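Local coordinates for protein BamaA.19900.a (Balamuthia mandrillaris, PDB 6VZZ) that probably catalyses the ATP-dependent phosphorylation of glucose to glucose 6-phosphate, as a glucokinase of the actin-like ATPase clan, at residues A[97-102]-A[134-139]; A[222-227]-A[253-258]; A[259-264]-A[310-315]. All coordinates share one frame; numbering follows the deposited sequence.

Interaction 1 of 3, residues A[97-102]-A[134-139]; sequences ACLAGA and FLFPPT. With BGC (beta-D-glucopyranose), chain B.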
loop_
_atom_site.group_PDB
_atom_site.type_symbol
_atom_site.label_atom_id
_atom_site.label_comp_id
_atom_site.label_asym_id
_atom_site.label_seq_id
_atom_site.Cartn_x
_atom_site.Cartn_y
_atom_site.Cartn_z
ATOM N N ALA A 97 24.344 10.021 13.480
ATOM C CA ALA A 97 23.138 10.822 13.584
ATOM C C ALA A 97 22.096 10.290 12.616
ATOM O O ALA A 97 22.424 9.750 11.556
ATOM C CB ALA A 97 23.414 12.302 13.310
ATOM N N CYS A 98 20.833 10.428 13.004
ATOM C CA CYS A 98 19.715 10.108 12.129
ATOM C C CYS A 98 18.611 11.128 12.353
ATOM O O CYS A 98 18.240 11.400 13.499
ATOM C CB CYS A 98 19.180 8.704 12.381
ATOM S SG CYS A 98 17.674 8.365 11.447
ATOM N N LEU A 99 18.101 11.693 11.260
ATOM C CA LEU A 99 17.001 12.650 11.297
ATOM C C LEU A 99 15.767 12.004 10.685
ATOM O O LEU A 99 15.773 11.647 9.500
ATOM C CB LEU A 99 17.361 13.927 10.547
ATOM C CG LEU A 99 18.628 14.627 11.031
ATOM C CD1 LEU A 99 19.772 14.301 10.113
ATOM C CD2 LEU A 99 18.410 16.125 11.121
ATOM N N ALA A 100 14.721 11.840 11.492
ATOM C CA ALA A 100 13.443 11.310 11.030
ATOM C C ALA A 100 12.526 12.497 10.771
ATOM O O ALA A 100 12.081 13.164 11.714
ATOM C CB ALA A 100 12.839 10.348 12.052
ATOM N N GLY A 101 12.256 12.767 9.494
ATOM C CA GLY A 101 11.514 13.955 9.120
ATOM C C GLY A 101 10.185 13.677 8.455
ATOM O O GLY A 101 9.989 12.623 7.847
ATOM N N ALA A 102 9.264 14.635 8.548
ATOM C CA ALA A 102 7.893 14.453 8.074
ATOM C C ALA A 102 7.812 14.788 6.584
ATOM O O ALA A 102 7.182 15.756 6.154
ATOM C CB ALA A 102 6.937 15.306 8.895
ATOM N N PHE A 134 29.527 18.737 13.982
ATOM C CA PHE A 134 29.659 18.239 15.347
ATOM C C PHE A 134 28.566 17.226 15.684
ATOM O O PHE A 134 28.851 16.152 16.224
ATOM C CB PHE A 134 29.645 19.394 16.344
ATOM C CG PHE A 134 29.823 18.954 17.764
ATOM C CD1 PHE A 134 31.087 18.801 18.299
ATOM C CD2 PHE A 134 28.725 18.663 18.559
ATOM C CE1 PHE A 134 31.255 18.378 19.595
ATOM C CE2 PHE A 134 28.891 18.237 19.851
ATOM C CZ PHE A 134 30.160 18.095 20.372
ATOM N N LEU A 135 27.310 17.545 15.379
ATOM C CA LEU A 135 26.230 16.623 15.700
ATOM C C LEU A 135 25.893 15.692 14.555
ATOM O O LEU A 135 25.219 14.680 14.777
ATOM C CB LEU A 135 24.952 17.374 16.097
ATOM C CG LEU A 135 24.932 18.160 17.404
ATOM C CD1 LEU A 135 23.531 18.677 17.679
ATOM C CD2 LEU A 135 25.422 17.310 18.559
ATOM N N PHE A 136 26.335 16.004 13.344
ATOM C CA PHE A 136 25.919 15.280 12.143
ATOM C C PHE A 136 27.163 14.922 11.347
ATOM O O PHE A 136 27.482 15.577 10.349
ATOM C CB PHE A 136 24.925 16.109 11.330
ATOM C CG PHE A 136 23.738 16.553 12.130
ATOM C CD1 PHE A 136 22.671 15.687 12.355
ATOM C CD2 PHE A 136 23.699 17.821 12.695
ATOM C CE1 PHE A 136 21.579 16.086 13.117
ATOM C CE2 PHE A 136 22.608 18.224 13.452
ATOM C CZ PHE A 136 21.551 17.357 13.666
ATOM N N PRO A 137 27.882 13.879 11.762
ATOM C CA PRO A 137 29.103 13.473 11.050
ATOM C C PRO A 137 28.807 13.206 9.587
ATOM O O PRO A 137 27.865 12.466 9.264
ATOM C CB PRO A 137 29.529 12.191 11.777
ATOM C CG PRO A 137 28.278 11.697 12.445
ATOM C CD PRO A 137 27.504 12.917 12.813
ATOM N N PRO A 138 29.577 13.814 8.678
ATOM C CA PRO A 138 29.219 13.777 7.247
ATOM C C PRO A 138 29.022 12.386 6.662
ATOM O O PRO A 138 28.105 12.183 5.852
ATOM C CB PRO A 138 30.401 14.506 6.598
ATOM C CG PRO A 138 30.799 15.504 7.622
ATOM C CD PRO A 138 30.638 14.797 8.949
ATOM N N THR A 139 29.841 11.416 7.046
ATOM C CA THR A 139 29.697 10.079 6.495
ATOM C C THR A 139 28.794 9.178 7.332
ATOM O O THR A 139 28.547 8.037 6.936
ATOM C CB THR A 139 31.080 9.441 6.330
ATOM O OG1 THR A 139 31.824 9.600 7.542
ATOM C CG2 THR A 139 31.844 10.121 5.193
HETATM C C2 BGC B . 4.113 13.620 5.102
HETATM C C3 BGC B . 4.667 12.294 5.598
HETATM C C4 BGC B . 4.711 12.283 7.121
HETATM C C5 BGC B . 3.331 12.623 7.670
HETATM C C6 BGC B . 3.266 12.683 9.178
HETATM C C1 BGC B . 2.759 13.864 5.751
HETATM O O1 BGC B . 2.171 15.017 5.271
HETATM O O2 BGC B . 3.991 13.603 3.685
HETATM O O3 BGC B . 5.957 12.058 5.052
HETATM O O4 BGC B . 5.077 10.993 7.588
HETATM O O5 BGC B . 2.929 13.903 7.165
HETATM O O6 BGC B . 4.322 13.455 9.713
#
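A97 and L99 of strand 96-101 pack against the ring of F136, in the loop that leads into strand 141-145. The two strands are parallel neighbours in the mixed five-stranded sheet of this domain, with order 3-2-1-4-5, as expected for the ribonuclease H-like fold of the actin-like ATPase clan. Strand 96-101 runs between strands 37-43 and 141-145. The loop residues lie shortly before strand 141-145, outermost on that side within the chain.

The first shell is a small apolar cluster. A97 CB approaches the F136 ring obliquely and lies 3.6 Å from F136 CD1. It also sits close to the backbone of the loop, 3.3 Å from L135 O. P137 adds a looser touch, with its CD 4.2 Å from A97 CB. Two residues further along the strand, with its CB also pointing towards the loop, L99 meets the same ring. Its CD2 is 3.7 Å from F136 CE1, and its CD1 lies 3.9 Å from F136 CD1. The side chains of L99 and F136 cross at about a right angle. In F136, CG is anti to the carbonyl carbon, beside the backbone N (chi1 -55°). The end of the side chain comes nearer the strand than its CB direction suggests, and the CD1-CE1 side of the ring does the touching.

The next shell positions these groups. F79 of helix 72-90 makes an edge-to-face stack with F136, and L131 touches both F136 and L99. Backbone hydrogen bonds join A97 to K140 and H142, and P137 O is bonded to T141 OG1. All five touching residues are buried.

The same strand runs on towards the sugar. Just past its end, A102 belongs to the glucose pocket, and A102 CB lies 3.3 Å from O6 of the beta-D-glucopyranose.

Interaction 2 of 3, residues A[222-227]-A[253-258]; sequences VAISPV and HAIEYE. With BGC (beta-D-glucopyranose), chain B.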
loop_
_atom_site.group_PDB
_atom_site.type_symbol
_atom_site.label_atom_id
_atom_site.label_comp_id
_atom_site.label_asym_id
_atom_site.label_seq_id
_atom_site.Cartn_x
_atom_site.Cartn_y
_atom_site.Cartn_z
ATOM N N VAL A 222 -3.402 10.117 -0.354
ATOM C CA VAL A 222 -4.280 9.535 -1.367
ATOM C C VAL A 222 -5.676 10.133 -1.243
ATOM O O VAL A 222 -6.111 10.557 -0.164
ATOM C CB VAL A 222 -4.322 7.996 -1.265
ATOM C CG1 VAL A 222 -2.927 7.403 -1.362
ATOM C CG2 VAL A 222 -5.052 7.549 -0.004
ATOM N N ALA A 223 -6.384 10.171 -2.370
ATOM C CA ALA A 223 -7.750 10.672 -2.390
ATOM C C ALA A 223 -8.650 9.844 -1.482
ATOM O O ALA A 223 -8.469 8.632 -1.329
ATOM C CB ALA A 223 -8.291 10.647 -3.813
ATOM N N ILE A 224 -9.634 10.507 -0.881
ATOM C CA ILE A 224 -10.554 9.858 0.043
ATOM C C ILE A 224 -11.505 8.929 -0.701
ATOM O O ILE A 224 -11.614 8.979 -1.931
ATOM C CB ILE A 224 -11.335 10.916 0.843
ATOM C CG1 ILE A 224 -11.925 11.967 -0.094
ATOM C CG2 ILE A 224 -10.419 11.602 1.829
ATOM C CD1 ILE A 224 -13.226 11.588 -0.710
ATOM N N SER A 225 -12.224 8.100 0.048
ATOM C CA SER A 225 -13.314 7.292 -0.452
ATOM C C SER A 225 -14.642 7.762 0.130
ATOM O O SER A 225 -14.690 8.231 1.268
ATOM C CB SER A 225 -13.093 5.820 -0.094
ATOM O OG SER A 225 -12.209 5.233 -1.021
ATOM N N PRO A 226 -15.735 7.651 -0.614
ATOM C CA PRO A 226 -17.048 8.042 -0.091
ATOM C C PRO A 226 -17.650 6.895 0.714
ATOM O O PRO A 226 -17.061 5.828 0.833
ATOM C CB PRO A 226 -17.849 8.316 -1.360
ATOM C CG PRO A 226 -17.322 7.328 -2.324
ATOM C CD PRO A 226 -15.833 7.171 -2.003
ATOM N N VAL A 227 -18.836 7.134 1.280
ATOM C CA VAL A 227 -19.621 6.046 1.857
ATOM C C VAL A 227 -20.573 5.519 0.798
ATOM O O VAL A 227 -20.677 6.085 -0.299
ATOM C CB VAL A 227 -20.426 6.479 3.096
ATOM C CG1 VAL A 227 -19.528 6.733 4.266
ATOM C CG2 VAL A 227 -21.277 7.705 2.779
ATOM N N HIS A 253 -9.851 19.158 -7.305
ATOM C CA HIS A 253 -9.363 17.833 -6.943
ATOM C C HIS A 253 -10.201 17.254 -5.815
ATOM O O HIS A 253 -10.779 17.990 -5.011
ATOM C CB HIS A 253 -7.884 17.836 -6.482
ATOM C CG HIS A 253 -6.916 18.318 -7.516
ATOM N ND1 HIS A 253 -6.069 19.385 -7.299
ATOM C CD2 HIS A 253 -6.647 17.873 -8.765
ATOM C CE1 HIS A 253 -5.327 19.585 -8.375
ATOM N NE2 HIS A 253 -5.658 18.680 -9.278
ATOM N N ALA A 254 -10.254 15.922 -5.769
ATOM C CA ALA A 254 -10.760 15.226 -4.595
ATOM C C ALA A 254 -9.750 15.345 -3.463
ATOM O O ALA A 254 -8.544 15.193 -3.676
ATOM C CB ALA A 254 -11.017 13.756 -4.920
ATOM N N ILE A 255 -10.241 15.607 -2.250
ATOM C CA ILE A 255 -9.323 15.924 -1.153
ATOM C C ILE A 255 -8.547 14.681 -0.721
ATOM O O ILE A 255 -8.940 13.534 -0.971
ATOM C CB ILE A 255 -10.070 16.557 0.031
ATOM C CG1 ILE A 255 -10.875 15.523 0.811
ATOM C CG2 ILE A 255 -11.007 17.641 -0.457
ATOM C CD1 ILE A 255 -11.498 16.107 2.084
ATOM N N GLU A 256 -7.404 14.920 -0.090
ATOM C CA GLU A 256 -6.598 13.859 0.497
ATOM C C GLU A 256 -7.127 13.536 1.879
ATOM O O GLU A 256 -7.753 14.373 2.536
ATOM C CB GLU A 256 -5.124 14.266 0.614
ATOM C CG GLU A 256 -4.536 14.956 -0.595
ATOM C CD GLU A 256 -3.085 15.344 -0.386
ATOM O OE1 GLU A 256 -2.644 15.419 0.785
ATOM O OE2 GLU A 256 -2.377 15.562 -1.395
ATOM N N TYR A 257 -6.863 12.301 2.326
ATOM C CA TYR A 257 -7.252 11.932 3.684
ATOM C C TYR A 257 -6.665 12.907 4.698
ATOM O O TYR A 257 -7.330 13.264 5.680
ATOM C CB TYR A 257 -6.823 10.497 3.999
ATOM C CG TYR A 257 -7.812 9.442 3.541
ATOM C CD1 TYR A 257 -8.994 9.219 4.238
ATOM C CD2 TYR A 257 -7.563 8.662 2.414
ATOM C CE1 TYR A 257 -9.898 8.253 3.823
ATOM C CE2 TYR A 257 -8.459 7.703 1.999
ATOM C CZ TYR A 257 -9.629 7.502 2.702
ATOM O OH TYR A 257 -10.531 6.538 2.289
ATOM N N GLU A 258 -5.432 13.382 4.451
ATOM C CA GLU A 258 -4.794 14.342 5.348
ATOM C C GLU A 258 -5.539 15.676 5.390
ATOM O O GLU A 258 -5.395 16.429 6.361
ATOM C CB GLU A 258 -3.336 14.568 4.937
ATOM C CG GLU A 258 -2.548 15.439 5.914
ATOM C CD GLU A 258 -1.072 15.567 5.560
ATOM O OE1 GLU A 258 -0.350 14.553 5.635
ATOM O OE2 GLU A 258 -0.631 16.684 5.203
HETATM C C2 BGC B . 4.113 13.620 5.102
HETATM C C3 BGC B . 4.667 12.294 5.598
HETATM C C4 BGC B . 4.711 12.283 7.121
HETATM C C5 BGC B . 3.331 12.623 7.670
HETATM C C6 BGC B . 3.266 12.683 9.178
HETATM C C1 BGC B . 2.759 13.864 5.751
HETATM O O1 BGC B . 2.171 15.017 5.271
HETATM O O2 BGC B . 3.991 13.603 3.685
HETATM O O3 BGC B . 5.957 12.058 5.052
HETATM O O4 BGC B . 5.077 10.993 7.588
HETATM O O5 BGC B . 2.929 13.903 7.165
HETATM O O6 BGC B . 4.322 13.455 9.713
#
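I224 lies over one face of the Y257 ring. Its CG2 is 3.8 Å from the ring centroid, 16° off the normal, a CH-pi contact set slightly towards the rim. I224 CG2 is anti to the carbonyl carbon, while CG1 (chi1 49°) sits between the backbone N and the carbonyl carbon. That turns CG1 to the other partner, 3.8 Å from I255 CG1. V222 CG2 comes to the edge of the tyrosine ring, in its plane, 3.7 Å from Y257 CD2. The whole cluster is buried.

The backbones meet in a single beta bridge between A223 and E256, not in a regular sheet. Y257 N donates to V222 O at 3.1 Å, and I224 N donates to I255 O. The bridge ties together the two loops that lead into and out of helix 234-249.

The polar edge begins at S225. S225 N makes a weak hydrogen bond to Y257 OH, 3.2 Å long with an N-H...O angle of 133°. S225 OG is bonded instead to I224 O of the second subunit, so the contact forms part of the interface between the two subunits, where E256 OE2 also pairs with K362 of the second subunit.

At the other end lies the glucose site. E256 OE1 is hydrogen-bonded to H221 ND1, and H221 NE2 in turn bonds the sugar, which makes E256 a second-shell residue. The E258 side chain leads away from the bridge with its chain extended beyond CG, and its OE1 accepts a 2.6 Å hydrogen bond from O1 of the beta-D-glucopyranose.

Interaction 3 of 3, residues A[259-264]-A[310-315]; sequences DIVSGR and MLHFKF
I260 puts its CD1 over the centre of the F315 ring. The methyl carbon is 3.8 Å from the centroid and only 7° off the ring normal, a clear CH-pi contact. V261 packs beside it, with its CG2 3.6 Å from F315 CB. This is the closely packed half, and the touching residues are buried.

H312 adds the one hydrogen bond across the pair. Its ND1 donates to I260 O at 2.9 Å, with the oxygen at the edge of the imidazole and nearly in its plane. CG of H312 is anti to the backbone N (chi1 176°), and the end of the side chain comes nearer the loop than its CB direction suggests. The same I260 O also accepts a weak bond from S262 N. That closes an inverse gamma turn centred on V261, so two N-H groups grip one carbonyl.

The other half is looser. CB of S262 points away from helix 303-327, and its OG is bonded to G265 N and E258 O as the N-cap of helix 263-276. R264 is exposed. On the far segment, K314 is partly exposed and pairs with E237 of helix 234-249.

The contact joins the turn leading into helix 263-276 to the first half of helix 303-327. I260 also touches I244 of helix 234-249, and M310 and F313 lean on helix 350-357.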
loop_
_atom_site.group_PDB
_atom_site.type_symbol
_atom_site.label_atom_id
_atom_site.label_comp_id
_atom_site.label_asym_id
_atom_site.label_seq_id
_atom_site.Cartn_x
_atom_site.Cartn_y
_atom_site.Cartn_z
ATOM N N ASP A 259 -6.348 15.983 4.377
ATOM C CA ASP A 259 -7.097 17.230 4.430
ATOM C C ASP A 259 -8.200 17.192 5.478
ATOM O O ASP A 259 -8.758 18.246 5.814
ATOM C CB ASP A 259 -7.663 17.562 3.048
ATOM C CG ASP A 259 -6.565 17.895 2.039
ATOM O OD1 ASP A 259 -5.503 18.408 2.466
ATOM O OD2 ASP A 259 -6.759 17.654 0.826
ATOM N N ILE A 260 -8.507 16.012 6.018
ATOM C CA ILE A 260 -9.410 15.878 7.146
ATOM C C ILE A 260 -8.696 15.318 8.372
ATOM O O ILE A 260 -8.878 15.822 9.492
ATOM C CB ILE A 260 -10.621 14.999 6.770
ATOM C CG1 ILE A 260 -11.530 15.742 5.790
ATOM C CG2 ILE A 260 -11.385 14.540 8.001
ATOM C CD1 ILE A 260 -12.703 14.904 5.309
ATOM N N VAL A 261 -7.848 14.313 8.169
ATOM C CA VAL A 261 -7.243 13.571 9.263
ATOM C C VAL A 261 -5.911 14.224 9.597
ATOM O O VAL A 261 -4.843 13.701 9.264
ATOM C CB VAL A 261 -7.080 12.081 8.901
ATOM C CG1 VAL A 261 -6.653 11.273 10.116
ATOM C CG2 VAL A 261 -8.368 11.544 8.308
ATOM N N SER A 262 -5.977 15.376 10.260
ATOM C CA SER A 262 -4.805 16.144 10.667
ATOM C C SER A 262 -5.293 17.260 11.573
ATOM O O SER A 262 -6.498 17.462 11.740
ATOM C CB SER A 262 -4.043 16.714 9.470
ATOM O OG SER A 262 -4.840 17.675 8.811
ATOM N N GLY A 263 -4.347 17.989 12.152
ATOM C CA GLY A 263 -4.723 19.131 12.951
ATOM C C GLY A 263 -5.516 20.155 12.164
ATOM O O GLY A 263 -6.635 20.504 12.549
ATOM N N ARG A 264 -4.950 20.650 11.057
ATOM C CA ARG A 264 -5.676 21.613 10.239
ATOM C C ARG A 264 -6.945 21.000 9.665
ATOM O O ARG A 264 -7.924 21.714 9.424
ATOM C CB ARG A 264 -4.771 22.154 9.124
ATOM C CG ARG A 264 -4.431 21.163 8.023
ATOM C CD ARG A 264 -3.314 21.679 7.121
ATOM N NE ARG A 264 -3.067 20.782 5.996
ATOM C CZ ARG A 264 -2.230 19.744 6.035
ATOM N NH1 ARG A 264 -1.549 19.475 7.147
ATOM N NH2 ARG A 264 -2.066 18.972 4.960
ATOM N N MET A 310 -15.792 13.427 15.382
ATOM C CA MET A 310 -16.387 12.209 14.840
ATOM C C MET A 310 -15.977 11.989 13.388
ATOM O O MET A 310 -15.526 10.902 13.009
ATOM C CB MET A 310 -17.906 12.297 14.962
ATOM C CG MET A 310 -18.635 10.979 14.860
ATOM S SD MET A 310 -18.088 9.846 16.148
ATOM C CE MET A 310 -17.084 8.727 15.170
ATOM N N LEU A 311 -16.144 13.015 12.551
ATOM C CA LEU A 311 -15.790 12.879 11.143
ATOM C C LEU A 311 -14.289 12.737 10.970
ATOM O O LEU A 311 -13.824 11.986 10.104
ATOM C CB LEU A 311 -16.307 14.078 10.355
ATOM C CG LEU A 311 -17.814 14.098 10.156
ATOM C CD1 LEU A 311 -18.312 15.515 10.168
ATOM C CD2 LEU A 311 -18.145 13.423 8.842
ATOM N N HIS A 312 -13.523 13.468 11.778
ATOM C CA HIS A 312 -12.069 13.345 11.780
ATOM C C HIS A 312 -11.661 11.887 11.951
ATOM O O HIS A 312 -10.969 11.314 11.103
ATOM C CB HIS A 312 -11.509 14.229 12.898
ATOM C CG HIS A 312 -10.029 14.143 13.079
ATOM N ND1 HIS A 312 -9.134 14.643 12.159
ATOM C CD2 HIS A 312 -9.287 13.656 14.101
ATOM C CE1 HIS A 312 -7.902 14.448 12.598
ATOM N NE2 HIS A 312 -7.968 13.848 13.773
ATOM N N PHE A 313 -12.144 11.250 13.020
ATOM C CA PHE A 313 -11.763 9.870 13.281
ATOM C C PHE A 313 -12.452 8.903 12.339
ATOM O O PHE A 313 -11.913 7.822 12.063
ATOM C CB PHE A 313 -12.051 9.509 14.730
ATOM C CG PHE A 313 -10.870 9.685 15.615
ATOM C CD1 PHE A 313 -9.768 8.858 15.475
ATOM C CD2 PHE A 313 -10.833 10.690 16.556
ATOM C CE1 PHE A 313 -8.659 9.018 16.273
ATOM C CE2 PHE A 313 -9.720 10.853 17.358
ATOM C CZ PHE A 313 -8.631 10.016 17.214
ATOM N N LYS A 314 -13.630 9.265 11.831
ATOM C CA LYS A 314 -14.276 8.422 10.833
ATOM C C LYS A 314 -13.378 8.241 9.617
ATOM O O LYS A 314 -13.194 7.122 9.124
ATOM C CB LYS A 314 -15.626 9.012 10.435
ATOM C CG LYS A 314 -16.349 8.184 9.392
ATOM C CD LYS A 314 -17.858 8.237 9.568
ATOM C CE LYS A 314 -18.453 9.491 8.962
ATOM N NZ LYS A 314 -19.950 9.394 8.842
ATOM N N PHE A 315 -12.779 9.329 9.134
ATOM C CA PHE A 315 -11.938 9.203 7.951
ATOM C C PHE A 315 -10.611 8.538 8.274
ATOM O O PHE A 315 -10.028 7.884 7.404
ATOM C CB PHE A 315 -11.727 10.560 7.292
ATOM C CG PHE A 315 -12.844 10.947 6.376
ATOM C CD1 PHE A 315 -14.004 11.523 6.882
ATOM C CD2 PHE A 315 -12.756 10.703 5.014
ATOM C CE1 PHE A 315 -15.054 11.863 6.039
ATOM C CE2 PHE A 315 -13.791 11.038 4.169
ATOM C CZ PHE A 315 -14.946 11.623 4.678
#

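In the fold
The three contacts follow one another along the chain, each closing before the next opens. Interaction 1 joins a strand of the five-stranded sheet to the loop before its neighbour strand 141-145. Interactions 2 and 3 lie among the helices on the other side of the glucose, their centres about 34 Å and 32 Å from that of interaction 1. Those two are direct neighbours, about 11 Å apart between centres. They touch through I255 with I260, Y257 and I224 with F315, and the E258–R264 salt bridge. Interactions 1 and 2 both reach the sugar, from A102 and E258. This is consistent with a sugar held in the cleft between two domains, as in related sugar kinases.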